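Local structure of inactive poly [ADP-ribose] polymerase RCD1 (Arabidopsis thaliana, 5NGO) at residues L23-P27 with R181-S185; V28-F34 with P176-F182; R42-F46 with N171-F175. The protein is bound by the downy mildew effector HaRxL106, which thereby suppresses plant immunity, and carries a PARP domain classed as catalytically inactive. One frame throughout, in Å; residues are numbered along the deposited sequence.

In the fold
The chain leaves helix 9-19 through the loop 23-27, runs along strand 28-33, turns into helix 37-57, builds most of the mixed sheet and returns at its C-terminal end on strand 174-182. That last strand takes part in all three contacts. Contact 3 (42-46 with 171-175) closes the shortest loop, joining helix 37-57 to the start of the strand. Contact 2 (28-34 with 176-182) encloses that loop and pairs the edge strand 28-33 with strand 174-182. Contact 1 (23-27 with 181-185) closes the outermost loop and shares R181 and F182 with contact 2. None cross. Centres of contacts 1 and 3 lie about 30 Å apart, on opposite sides of the chain's centre.

Contact 1: residues L23-P27 with R181-S185; sequences LGHVP and RFKLS
This is a surface contact between the loop that leads into strand 28-33 and the end of strand 174-182 with the tail that follows it, at the edge of the sheet. The end-to-end directions differ by 133°, so the segments run roughly antiparallel but splayed. Nearest CA pairs are V26 with L184 at 5.5 Å and P27 with F182 at 5.7 Å. One hydrogen bond joins the backbones: K183 N donates to P27 O at 3.2 Å with an N-H...O angle of 154°. The same carbonyl takes a CA-H...O contact, F182 CA to P27 O at 3.3 Å. In the ADP-ribosyltransferase-type fold of this PARP domain, the pairing prolongs the antiparallel course of the outermost strand 28-33 and its neighbour beyond their regular region. G24, at phi/psi 100/-134, turns the chain; a CB there would be jammed against the carbonyl O of L23. H25 to P27 run in a loosely extended course (V26 -124/85, P27 -69/132), and F182 to L184 are extended. Apolar contacts centre on V26 (chi1 p), whose CG2 lies 3.7 Å from L184 CD2 and 3.9 Å from F182 CD2. L23 and L184, both m,t, meet at 4.1 Å between L23 CD1 and L184 CD2. The F182 side chain (chi1 p, 69°) leads away from 23-27 beyond its touch on V26, and its ring meets F16 of helix 9-19; L184 also touches R111 and R121.

Contact 2: residues V28-F34 with P176-F182; sequences VLDVGRF and PEFVVRF
A classic beta bulge interrupts this antiparallel pair: L29 and D30 both face R181. L29 takes near-helical angles (phi/psi -78/-35), and R181 O accepts from L29 N at 2.8 Å and weakly from D30 N at 3.4 Å. The pair forms the edge of the mixed sheet of the PARP fold, strand 28-33 being an outermost strand of this sheet within the chain; the short axes approach to 4.5 Å at 165°. The register shifts by one across the bulge: V28-F182, V31-V180 and R33-F178 are non-hydrogen-bonded pairs, D30-R181 and G32-V179 hydrogen-bonded. R181 N donates to D30 O and V179 N to G32 O, both at 2.9 Å; G32 N reaches V179 O at 2.8 Å and F34 N reaches E177 O at 3.3 Å. V28, V31, F178 and V180 share the face covered by V12 and F16 of helix 9-19; V28 CG1 meets V180 CG1 at 4.2 Å. F34 (chi1 m) packs beyond the strand, its CZ 3.7 Å from V179 CG2. R33 CG lies over the F178 ring. E177, salt-bridged to R127, also accepts from a water at 2.9 Å (OE2), which accepts from R33 NH1 at 3.3 Å.

Contact 3: residues R42-F46 with N171-F175; sequences RLALF and NTHIF
Helix 37-57 packs here against the chain that enters strand 174-182, with the CA atoms of F46 and T172 5.7 Å apart. Two CH-pi contacts lie at its centre. L43 CD1 sits over the F175 ring, 3.9 Å from its centroid and 17° off the normal; F175 CB sits over the F46 ring at 3.9 Å and 19°. F175 and F46 both have chi1 t, and both CA-to-CB bonds point toward the opposing segment. Apolar and edge contacts surround them: L43 CD1 to F175 CD2 is 3.8 Å, R42 CG approaches the F175 ring edge with CD1 at 4.1 Å, and L45 CD2 lies 4.1 Å from T172 CA. Among polar groups, H173 O lies at the edge of the F46 ring, 3.6 Å from F46 CE1. R42 NH1 approaches N171 O to 3.6 Å, while R42 NE is hydrogen-bonded to M78 O. The helical turn (F46 N to R42 O 3.1 Å) points R42, L45 and F46 toward 171-175, with L43 sideways. The contact joins helix to sheet in the PARP fold; F46 also touches R127 and I129. With no hydrogen bond between them, the segments hold together by CH-pi and van der Waals contact.

Contact 1: residues L23-P27 with R181-S185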
ATOM      1  N   LEU A  23       1.931  16.903   9.939  1.00 60.92           N
ATOM      2  CA  LEU A  23       3.359  17.145   9.697  1.00 60.77           C
ATOM      3  C   LEU A  23       3.675  18.589   9.288  1.00 60.67           C
ATOM      4  O   LEU A  23       4.853  18.941   9.174  1.00 59.47           O
ATOM      5  CB  LEU A  23       3.887  16.193   8.619  1.00 59.65           C
ATOM      6  CG  LEU A  23       3.618  14.694   8.835  1.00 59.75           C
ATOM      7  CD1 LEU A  23       4.070  13.911   7.613  1.00 57.65           C
ATOM      8  CD2 LEU A  23       4.278  14.171  10.105  1.00 61.30           C
ATOM      9  N   GLY A  24       2.650  19.412   9.079  1.00 60.76           N
ATOM     10  CA  GLY A  24       2.843  20.822   8.768  1.00 63.48           C
ATOM     11  C   GLY A  24       2.709  21.092   7.283  1.00 64.57           C
ATOM     12  O   GLY A  24       1.753  20.598   6.654  1.00 65.23           O
ATOM     13  N   HIS A  25       3.641  21.869   6.720  1.00 66.43           N
ATOM     14  CA  HIS A  25       3.626  22.182   5.297  1.00 66.59           C
ATOM     15  C   HIS A  25       4.171  21.004   4.497  1.00 61.88           C
ATOM     16  O   HIS A  25       5.363  20.721   4.567  1.00 59.11           O
ATOM     17  CB  HIS A  25       4.412  23.473   4.971  1.00 70.77           C
ATOM     18  CG  HIS A  25       4.290  23.881   3.529  1.00 72.37           C
ATOM     19  ND1 HIS A  25       3.134  23.643   2.816  1.00 73.91           N
ATOM     20  CD2 HIS A  25       5.158  24.450   2.660  1.00 72.09           C
ATOM     21  CE1 HIS A  25       3.286  24.060   1.571  1.00 74.04           C
ATOM     22  NE2 HIS A  25       4.501  24.567   1.454  1.00 73.70           N
ATOM     23  N   VAL A  26       3.293  20.334   3.755  1.00 59.05           N
ATOM     24  CA  VAL A  26       3.673  19.178   2.952  1.00 55.69           C
ATOM     25  C   VAL A  26       3.276  19.419   1.502  1.00 53.62           C
ATOM     26  O   VAL A  26       2.215  18.997   1.072  1.00 53.04           O
ATOM     27  CB  VAL A  26       3.063  17.849   3.481  1.00 53.84           C
ATOM     28  CG1 VAL A  26       1.577  17.901   3.826  1.00 55.47           C
ATOM     29  CG2 VAL A  26       3.579  16.676   2.604  1.00 51.88           C
ATOM     30  N   PRO A  27       4.138  20.107   0.735  1.00 53.53           N
ATOM     31  CA  PRO A  27       3.753  20.411  -0.648  1.00 53.12           C
ATOM     32  C   PRO A  27       3.714  19.160  -1.526  1.00 51.09           C
ATOM     33  O   PRO A  27       4.631  18.344  -1.480  1.00 49.60           O
ATOM     34  CB  PRO A  27       4.830  21.409  -1.101  1.00 54.53           C
ATOM     35  CG  PRO A  27       6.015  21.150  -0.227  1.00 55.30           C
ATOM     36  CD  PRO A  27       5.448  20.705   1.089  1.00 55.59           C
ATOM     37  N   ARG A 181       4.202  12.631  -5.511  1.00 43.60           N
ATOM     38  CA  ARG A 181       5.501  13.259  -5.287  1.00 44.17           C
ATOM     39  C   ARG A 181       5.331  14.416  -4.323  1.00 43.28           C
ATOM     40  O   ARG A 181       4.476  15.271  -4.534  1.00 42.01           O
ATOM     41  CB  ARG A 181       6.079  13.788  -6.597  1.00 46.74           C
ATOM     42  CG  ARG A 181       6.407  12.698  -7.586  1.00 48.96           C
ATOM     43  CD  ARG A 181       6.986  13.244  -8.879  1.00 51.52           C
ATOM     44  NE  ARG A 181       7.054  12.162  -9.857  1.00 52.90           N
ATOM     45  CZ  ARG A 181       7.656  12.222 -11.032  1.00 56.66           C
ATOM     46  NH1 ARG A 181       8.334  13.300 -11.405  1.00 60.88           N
ATOM     47  NH2 ARG A 181       7.620  11.156 -11.827  1.00 58.60           N
ATOM     48  N   PHE A 182       6.169  14.458  -3.286  1.00 42.61           N
ATOM     49  CA  PHE A 182       6.044  15.469  -2.241  1.00 42.27           C
ATOM     50  C   PHE A 182       7.375  15.838  -1.558  1.00 44.46           C
ATOM     51  O   PHE A 182       8.415  15.231  -1.825  1.00 43.68           O
ATOM     52  CB  PHE A 182       5.009  15.009  -1.207  1.00 40.55           C
ATOM     53  CG  PHE A 182       5.455  13.838  -0.372  1.00 39.98           C
ATOM     54  CD1 PHE A 182       5.397  12.545  -0.871  1.00 39.62           C
ATOM     55  CD2 PHE A 182       5.916  14.026   0.924  1.00 41.03           C
ATOM     56  CE1 PHE A 182       5.797  11.466  -0.114  1.00 39.48           C
ATOM     57  CE2 PHE A 182       6.316  12.944   1.699  1.00 42.53           C
ATOM     58  CZ  PHE A 182       6.255  11.657   1.173  1.00 41.56           C
ATOM     59  N   LYS A 183       7.314  16.854  -0.696  1.00 46.33           N
ATOM     60  CA  LYS A 183       8.438  17.228   0.180  1.00 51.09           C
ATOM     61  C   LYS A 183       8.000  17.403   1.634  1.00 52.55           C
ATOM     62  O   LYS A 183       6.838  17.639   1.898  1.00 51.12           O
ATOM     63  CB  LYS A 183       9.088  18.522  -0.274  1.00 51.70           C
ATOM     64  CG  LYS A 183       9.609  18.508  -1.691  1.00 53.17           C
ATOM     65  CD  LYS A 183      10.389  19.769  -2.025  1.00 54.69           C
ATOM     66  CE  LYS A 183      11.619  19.414  -2.857  1.00 57.11           C
ATOM     67  NZ  LYS A 183      12.288  20.588  -3.459  1.00 60.13           N
ATOM     68  N   LEU A 184       8.975  17.286   2.537  1.00 57.38           N
ATOM     69  CA  LEU A 184       8.828  17.626   3.971  1.00 61.89           C
ATOM     70  C   LEU A 184       9.951  18.566   4.421  1.00 65.39           C
ATOM     71  O   LEU A 184      10.973  18.668   3.755  1.00 69.25           O
ATOM     72  CB  LEU A 184       8.879  16.379   4.835  1.00 60.82           C
ATOM     73  CG  LEU A 184       7.913  15.242   4.541  1.00 58.70           C
ATOM     74  CD1 LEU A 184       8.283  14.035   5.418  1.00 59.92           C
ATOM     75  CD2 LEU A 184       6.446  15.633   4.759  1.00 57.41           C
ATOM     76  N   SER A 185       9.774  19.205   5.580  1.00 71.71           N
ATOM     77  CA  SER A 185      10.781  20.103   6.188  1.00 77.95           C
ATOM     78  C   SER A 185      11.861  19.395   7.054  1.00 84.72           C
ATOM     79  O   SER A 185      12.139  18.189   6.865  1.00 81.30           O
ATOM     80  CB  SER A 185      10.069  21.174   7.000  1.00 78.60           C
ATOM     81  OG  SER A 185       9.435  20.621   8.136  1.00 79.06           O
TER

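Contact 2: residues V28-F34 with P176-F182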
ATOM      1  N   VAL A  28       2.623  19.018  -2.271  1.00 50.98           N
ATOM      2  CA  VAL A  28       2.450  17.951  -3.242  1.00 49.13           C
ATOM      3  C   VAL A  28       2.874  18.493  -4.596  1.00 49.97           C
ATOM      4  O   VAL A  28       2.198  19.356  -5.157  1.00 52.17           O
ATOM      5  CB  VAL A  28       0.987  17.467  -3.303  1.00 48.25           C
ATOM      6  CG1 VAL A  28       0.791  16.474  -4.446  1.00 48.23           C
ATOM      7  CG2 VAL A  28       0.605  16.814  -1.983  1.00 48.03           C
ATOM      8  N   LEU A  29       3.969  17.968  -5.123  1.00 49.75           N
ATOM      9  CA  LEU A  29       4.473  18.380  -6.423  1.00 49.99           C
ATOM     10  C   LEU A  29       3.690  17.758  -7.593  1.00 48.74           C
ATOM     11  O   LEU A  29       3.510  18.404  -8.619  1.00 47.70           O
ATOM     12  CB  LEU A  29       5.946  18.015  -6.565  1.00 51.00           C
ATOM     13  CG  LEU A  29       6.911  18.495  -5.496  1.00 52.09           C
ATOM     14  CD1 LEU A  29       8.347  18.310  -6.031  1.00 53.60           C
ATOM     15  CD2 LEU A  29       6.715  19.941  -5.109  1.00 53.39           C
ATOM     16  N   ASP A  30       3.232  16.519  -7.438  1.00 47.68           N
ATOM     17  CA  ASP A  30       2.612  15.788  -8.528  1.00 47.25           C
ATOM     18  C   ASP A  30       1.836  14.574  -8.063  1.00 43.64           C
ATOM     19  O   ASP A  30       2.172  13.973  -7.052  1.00 42.52           O
ATOM     20  CB  ASP A  30       3.710  15.340  -9.545  1.00 49.06           C
ATOM     21  CG  ASP A  30       3.126  14.956 -10.916  1.00 50.49           C
ATOM     22  OD1 ASP A  30       2.054  15.470 -11.335  1.00 52.31           O
ATOM     23  OD2 ASP A  30       3.769  14.144 -11.594  1.00 54.30           O
ATOM     24  N   VAL A  31       0.778  14.240  -8.794  1.00 42.93           N
ATOM     25  CA  VAL A  31       0.053  12.995  -8.604  1.00 42.64           C
ATOM     26  C   VAL A  31      -0.026  12.362  -9.985  1.00 43.49           C
ATOM     27  O   VAL A  31      -0.565  12.968 -10.923  1.00 47.10           O
ATOM     28  CB  VAL A  31      -1.356  13.223  -8.035  1.00 42.58           C
ATOM     29  CG1 VAL A  31      -2.104  11.906  -7.924  1.00 42.18           C
ATOM     30  CG2 VAL A  31      -1.262  13.880  -6.680  1.00 42.40           C
ATOM     31  N   GLY A  32       0.507  11.144 -10.089  1.00 42.10           N
ATOM     32  CA  GLY A  32       0.528  10.422 -11.341  1.00 42.38           C
ATOM     33  C   GLY A  32      -0.195   9.123 -11.222  1.00 41.64           C
ATOM     34  O   GLY A  32      -0.371   8.621 -10.146  1.00 39.59           O
ATOM     35  N   ARG A  33      -0.534   8.545 -12.368  1.00 43.14           N
ATOM     36  CA  ARG A  33      -1.195   7.232 -12.456  1.00 43.82           C
ATOM     37  C   ARG A  33      -0.482   6.382 -13.477  1.00 45.10           C
ATOM     38  O   ARG A  33      -0.178   6.902 -14.515  1.00 47.37           O
ATOM     39  CB  ARG A  33      -2.652   7.394 -12.791  1.00 44.01           C
ATOM     40  CG  ARG A  33      -3.475   6.106 -12.720  1.00 44.90           C
ATOM     41  CD  ARG A  33      -4.975   6.300 -13.009  1.00 45.37           C
ATOM     42  NE  ARG A  33      -5.147   6.855 -14.350  1.00 48.00           N
ATOM     43  CZ  ARG A  33      -5.180   6.171 -15.508  1.00 50.62           C
ATOM     44  NH1 ARG A  33      -5.090   4.828 -15.544  1.00 52.17           N
ATOM     45  NH2 ARG A  33      -5.308   6.840 -16.652  1.00 51.87           N
ATOM     46  N   PHE A  34      -0.149   5.135 -13.131  1.00 44.96           N
ATOM     47  CA  PHE A  34       0.522   4.231 -14.045  1.00 44.63           C
ATOM     48  C   PHE A  34      -0.377   3.832 -15.200  1.00 43.97           C
ATOM     49  O   PHE A  34      -1.472   3.389 -14.949  1.00 46.24           O
ATOM     50  CB  PHE A  34       0.797   2.904 -13.354  1.00 46.02           C
ATOM     51  CG  PHE A  34       1.772   2.983 -12.206  1.00 46.38           C
ATOM     52  CD1 PHE A  34       3.141   3.023 -12.453  1.00 47.05           C
ATOM     53  CD2 PHE A  34       1.339   2.980 -10.883  1.00 43.33           C
ATOM     54  CE1 PHE A  34       4.058   3.062 -11.403  1.00 46.84           C
ATOM     55  CE2 PHE A  34       2.242   3.042  -9.833  1.00 44.17           C
ATOM     56  CZ  PHE A  34       3.609   3.090 -10.093  1.00 46.16           C
ATOM     57  N   PRO A 176      -0.559  -1.304  -7.270  1.00 39.16           N
ATOM     58  CA  PRO A 176      -0.054   0.068  -7.222  1.00 38.58           C
ATOM     59  C   PRO A 176      -0.658   0.916  -8.288  1.00 38.17           C
ATOM     60  O   PRO A 176      -0.536   0.580  -9.430  1.00 39.86           O
ATOM     61  CB  PRO A 176       1.463  -0.087  -7.443  1.00 40.00           C
ATOM     62  CG  PRO A 176       1.732  -1.529  -7.558  1.00 41.00           C
ATOM     63  CD  PRO A 176       0.453  -2.243  -7.777  1.00 39.84           C
ATOM     64  N   GLU A 177      -1.324   1.992  -7.922  1.00 38.70           N
ATOM     65  CA  GLU A 177      -2.103   2.748  -8.887  1.00 40.59           C
ATOM     66  C   GLU A 177      -1.638   4.164  -9.109  1.00 39.91           C
ATOM     67  O   GLU A 177      -1.618   4.631 -10.236  1.00 43.81           O
ATOM     68  CB  GLU A 177      -3.579   2.754  -8.468  1.00 42.49           C
ATOM     69  CG  GLU A 177      -4.503   3.205  -9.589  1.00 44.13           C
ATOM     70  CD  GLU A 177      -5.930   3.027  -9.327  1.00 45.03           C
ATOM     71  OE1 GLU A 177      -6.311   2.803  -8.163  1.00 46.53           O
ATOM     72  OE2 GLU A 177      -6.714   3.136 -10.292  1.00 46.60           O
ATOM     73  N   PHE A 178      -1.295   4.868  -8.036  1.00 37.37           N
ATOM     74  CA  PHE A 178      -0.959   6.290  -8.089  1.00 36.93           C
ATOM     75  C   PHE A 178       0.373   6.558  -7.392  1.00 36.64           C
ATOM     76  O   PHE A 178       0.681   5.901  -6.414  1.00 34.43           O
ATOM     77  CB  PHE A 178      -2.011   7.122  -7.417  1.00 35.69           C
ATOM     78  CG  PHE A 178      -3.375   7.087  -8.063  1.00 35.05           C
ATOM     79  CD1 PHE A 178      -4.297   6.141  -7.698  1.00 36.30           C
ATOM     80  CD2 PHE A 178      -3.770   8.110  -8.905  1.00 36.16           C
ATOM     81  CE1 PHE A 178      -5.587   6.141  -8.280  1.00 36.23           C
ATOM     82  CE2 PHE A 178      -5.020   8.138  -9.473  1.00 36.48           C
ATOM     83  CZ  PHE A 178      -5.964   7.166  -9.159  1.00 35.88           C
ATOM     84  N   VAL A 179       1.151   7.492  -7.931  1.00 39.08           N
ATOM     85  CA  VAL A 179       2.363   7.979  -7.295  1.00 40.87           C
ATOM     86  C   VAL A 179       2.167   9.437  -6.896  1.00 40.97           C
ATOM     87  O   VAL A 179       1.798  10.271  -7.735  1.00 43.30           O
ATOM     88  CB  VAL A 179       3.593   7.899  -8.223  1.00 44.30           C
ATOM     89  CG1 VAL A 179       4.832   8.396  -7.506  1.00 44.73           C
ATOM     90  CG2 VAL A 179       3.808   6.460  -8.686  1.00 45.75           C
ATOM     91  N   VAL A 180       2.430   9.743  -5.624  1.00 41.44           N
ATOM     92  CA  VAL A 180       2.364  11.101  -5.109  1.00 42.73           C
ATOM     93  C   VAL A 180       3.789  11.552  -4.839  1.00 43.68           C
ATOM     94  O   VAL A 180       4.494  10.915  -4.047  1.00 44.71           O
ATOM     95  CB  VAL A 180       1.532  11.165  -3.802  1.00 42.65           C
ATOM     96  CG1 VAL A 180       1.574  12.577  -3.211  1.00 43.56           C
ATOM     97  CG2 VAL A 180       0.092  10.761  -4.070  1.00 41.36           C
ATOM     98  N   ARG A 181       4.202  12.631  -5.511  1.00 43.60           N
ATOM     99  CA  ARG A 181       5.501  13.259  -5.287  1.00 44.17           C
ATOM    100  C   ARG A 181       5.331  14.416  -4.323  1.00 43.28           C
ATOM    101  O   ARG A 181       4.476  15.271  -4.534  1.00 42.01           O
ATOM    102  CB  ARG A 181       6.079  13.788  -6.597  1.00 46.74           C
ATOM    103  CG  ARG A 181       6.407  12.698  -7.586  1.00 48.96           C
ATOM    104  CD  ARG A 181       6.986  13.244  -8.879  1.00 51.52           C
ATOM    105  NE  ARG A 181       7.054  12.162  -9.857  1.00 52.90           N
ATOM    106  CZ  ARG A 181       7.656  12.222 -11.032  1.00 56.66           C
ATOM    107  NH1 ARG A 181       8.334  13.300 -11.405  1.00 60.88           N
ATOM    108  NH2 ARG A 181       7.620  11.156 -11.827  1.00 58.60           N
ATOM    109  N   PHE A 182       6.169  14.458  -3.286  1.00 42.61           N
ATOM    110  CA  PHE A 182       6.044  15.469  -2.241  1.00 42.27           C
ATOM    111  C   PHE A 182       7.375  15.838  -1.558  1.00 44.46           C
ATOM    112  O   PHE A 182       8.415  15.231  -1.825  1.00 43.68           O
ATOM    113  CB  PHE A 182       5.009  15.009  -1.207  1.00 40.55           C
ATOM    114  CG  PHE A 182       5.455  13.838  -0.372  1.00 39.98           C
ATOM    115  CD1 PHE A 182       5.397  12.545  -0.871  1.00 39.62           C
ATOM    116  CD2 PHE A 182       5.916  14.026   0.924  1.00 41.03           C
ATOM    117  CE1 PHE A 182       5.797  11.466  -0.114  1.00 39.48           C
ATOM    118  CE2 PHE A 182       6.316  12.944   1.699  1.00 42.53           C
ATOM    119  CZ  PHE A 182       6.255  11.657   1.173  1.00 41.56           C
TER
HETATM  120  O   HOH W   1      -5.912   2.860 -13.027  1.00 43.29           O

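Contact 3: residues R42-F46 with N171-F175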
ATOM      1  N   ARG A  42      -1.836  -6.101 -15.286  1.00 49.65           N
ATOM      2  CA  ARG A  42      -1.724  -6.261 -13.836  1.00 50.22           C
ATOM      3  C   ARG A  42      -3.011  -5.898 -13.094  1.00 48.03           C
ATOM      4  O   ARG A  42      -3.322  -6.506 -12.080  1.00 47.93           O
ATOM      5  CB  ARG A  42      -0.535  -5.464 -13.294  1.00 52.53           C
ATOM      6  CG  ARG A  42      -0.288  -5.693 -11.808  1.00 56.52           C
ATOM      7  CD  ARG A  42       1.113  -5.358 -11.377  1.00 60.71           C
ATOM      8  NE  ARG A  42       2.095  -6.324 -11.888  1.00 64.59           N
ATOM      9  CZ  ARG A  42       2.318  -7.550 -11.404  1.00 66.65           C
ATOM     10  NH1 ARG A  42       1.615  -8.024 -10.371  1.00 66.33           N
ATOM     11  NH2 ARG A  42       3.243  -8.317 -11.983  1.00 66.90           N
ATOM     12  N   LEU A  43      -3.759  -4.924 -13.600  1.00 47.13           N
ATOM     13  CA  LEU A  43      -5.060  -4.560 -13.040  1.00 45.18           C
ATOM     14  C   LEU A  43      -6.074  -5.650 -13.304  1.00 45.74           C
ATOM     15  O   LEU A  43      -6.868  -5.976 -12.416  1.00 47.45           O
ATOM     16  CB  LEU A  43      -5.578  -3.241 -13.629  1.00 45.23           C
ATOM     17  CG  LEU A  43      -6.921  -2.744 -13.096  1.00 46.22           C
ATOM     18  CD1 LEU A  43      -6.920  -2.657 -11.562  1.00 45.23           C
ATOM     19  CD2 LEU A  43      -7.261  -1.392 -13.738  1.00 46.63           C
ATOM     20  N   ALA A  44      -6.067  -6.213 -14.510  1.00 45.55           N
ATOM     21  CA  ALA A  44      -6.933  -7.344 -14.830  1.00 45.54           C
ATOM     22  C   ALA A  44      -6.660  -8.540 -13.908  1.00 43.39           C
ATOM     23  O   ALA A  44      -7.608  -9.176 -13.448  1.00 45.64           O
ATOM     24  CB  ALA A  44      -6.789  -7.729 -16.293  1.00 45.06           C
ATOM     25  N   LEU A  45      -5.388  -8.821 -13.629  1.00 43.05           N
ATOM     26  CA  LEU A  45      -5.016  -9.895 -12.692  1.00 42.21           C
ATOM     27  C   LEU A  45      -5.574  -9.640 -11.297  1.00 41.56           C
ATOM     28  O   LEU A  45      -6.209 -10.504 -10.712  1.00 45.05           O
ATOM     29  CB  LEU A  45      -3.482 -10.035 -12.623  1.00 41.82           C
ATOM     30  CG  LEU A  45      -2.879 -11.215 -11.863  1.00 42.65           C
ATOM     31  CD1 LEU A  45      -1.512 -11.536 -12.459  1.00 43.45           C
ATOM     32  CD2 LEU A  45      -2.734 -11.006 -10.372  1.00 42.30           C
ATOM     33  N   PHE A  46      -5.332  -8.445 -10.786  1.00 40.03           N
ATOM     34  CA  PHE A  46      -5.863  -7.991  -9.492  1.00 39.63           C
ATOM     35  C   PHE A  46      -7.387  -8.118  -9.437  1.00 41.18           C
ATOM     36  O   PHE A  46      -7.911  -8.638  -8.458  1.00 41.72           O
ATOM     37  CB  PHE A  46      -5.417  -6.524  -9.239  1.00 37.17           C
ATOM     38  CG  PHE A  46      -5.935  -5.921  -7.963  1.00 35.33           C
ATOM     39  CD1 PHE A  46      -5.247  -6.081  -6.774  1.00 34.50           C
ATOM     40  CD2 PHE A  46      -7.102  -5.159  -7.954  1.00 35.15           C
ATOM     41  CE1 PHE A  46      -5.713  -5.514  -5.586  1.00 33.61           C
ATOM     42  CE2 PHE A  46      -7.570  -4.585  -6.775  1.00 34.51           C
ATOM     43  CZ  PHE A  46      -6.868  -4.769  -5.595  1.00 33.86           C
ATOM     44  N   ASN A 171       1.702 -10.188  -4.979  1.00 44.19           N
ATOM     45  CA  ASN A 171       1.435  -9.956  -6.399  1.00 44.74           C
ATOM     46  C   ASN A 171      -0.020 -10.114  -6.810  1.00 44.91           C
ATOM     47  O   ASN A 171      -0.410  -9.585  -7.852  1.00 47.95           O
ATOM     48  CB  ASN A 171       2.331 -10.846  -7.260  1.00 45.89           C
ATOM     49  CG  ASN A 171       3.786 -10.386  -7.244  1.00 46.14           C
ATOM     50  OD1 ASN A 171       4.062  -9.203  -7.127  1.00 45.16           O
ATOM     51  ND2 ASN A 171       4.724 -11.321  -7.330  1.00 48.01           N
ATOM     52  N   THR A 172      -0.814 -10.807  -6.002  1.00 42.90           N
ATOM     53  CA  THR A 172      -2.246 -10.984  -6.263  1.00 42.12           C
ATOM     54  C   THR A 172      -3.126  -9.933  -5.583  1.00 40.80           C
ATOM     55  O   THR A 172      -4.154  -9.566  -6.121  1.00 41.84           O
ATOM     56  CB  THR A 172      -2.699 -12.385  -5.767  1.00 41.70           C
ATOM     57  OG1 THR A 172      -2.199 -12.616  -4.448  1.00 39.94           O
ATOM     58  CG2 THR A 172      -2.188 -13.470  -6.669  1.00 42.18           C
ATOM     59  N   HIS A 173      -2.718  -9.456  -4.415  1.00 39.78           N
ATOM     60  CA  HIS A 173      -3.599  -8.700  -3.515  1.00 39.60           C
ATOM     61  C   HIS A 173      -3.237  -7.197  -3.425  1.00 39.50           C
ATOM     62  O   HIS A 173      -3.861  -6.481  -2.638  1.00 41.49           O
ATOM     63  CB  HIS A 173      -3.544  -9.352  -2.126  1.00 39.67           C
ATOM     64  CG  HIS A 173      -4.270 -10.662  -2.037  1.00 40.42           C
ATOM     65  ND1 HIS A 173      -5.592 -10.686  -1.705  1.00 42.40           N
ATOM     66  CD2 HIS A 173      -3.884 -11.962  -2.127  1.00 42.15           C
ATOM     67  CE1 HIS A 173      -6.021 -11.938  -1.650  1.00 43.72           C
ATOM     68  NE2 HIS A 173      -4.994 -12.728  -1.889  1.00 43.10           N
ATOM     69  N   ILE A 174      -2.261  -6.723  -4.212  1.00 38.62           N
ATOM     70  CA  ILE A 174      -1.880  -5.303  -4.215  1.00 37.55           C
ATOM     71  C   ILE A 174      -1.778  -4.780  -5.644  1.00 37.54           C
ATOM     72  O   ILE A 174      -1.049  -5.341  -6.444  1.00 38.38           O
ATOM     73  CB  ILE A 174      -0.519  -5.060  -3.508  1.00 37.49           C
ATOM     74  CG1 ILE A 174      -0.563  -5.585  -2.080  1.00 37.49           C
ATOM     75  CG2 ILE A 174      -0.170  -3.555  -3.516  1.00 36.53           C
ATOM     76  CD1 ILE A 174       0.772  -5.586  -1.373  1.00 38.32           C
ATOM     77  N   PHE A 175      -2.513  -3.724  -5.961  1.00 38.06           N
ATOM     78  CA  PHE A 175      -2.332  -3.036  -7.229  1.00 37.98           C
ATOM     79  C   PHE A 175      -1.841  -1.597  -6.969  1.00 37.86           C
ATOM     80  O   PHE A 175      -2.615  -0.768  -6.502  1.00 35.83           O
ATOM     81  CB  PHE A 175      -3.618  -3.011  -8.051  1.00 38.32           C
ATOM     82  CG  PHE A 175      -3.495  -2.227  -9.317  1.00 37.93           C
ATOM     83  CD1 PHE A 175      -2.648  -2.636 -10.329  1.00 38.10           C
ATOM     84  CD2 PHE A 175      -4.202  -1.047  -9.483  1.00 39.47           C
ATOM     85  CE1 PHE A 175      -2.522  -1.904 -11.501  1.00 39.15           C
ATOM     86  CE2 PHE A 175      -4.084  -0.297 -10.658  1.00 39.58           C
ATOM     87  CZ  PHE A 175      -3.243  -0.720 -11.656  1.00 39.22           C
TER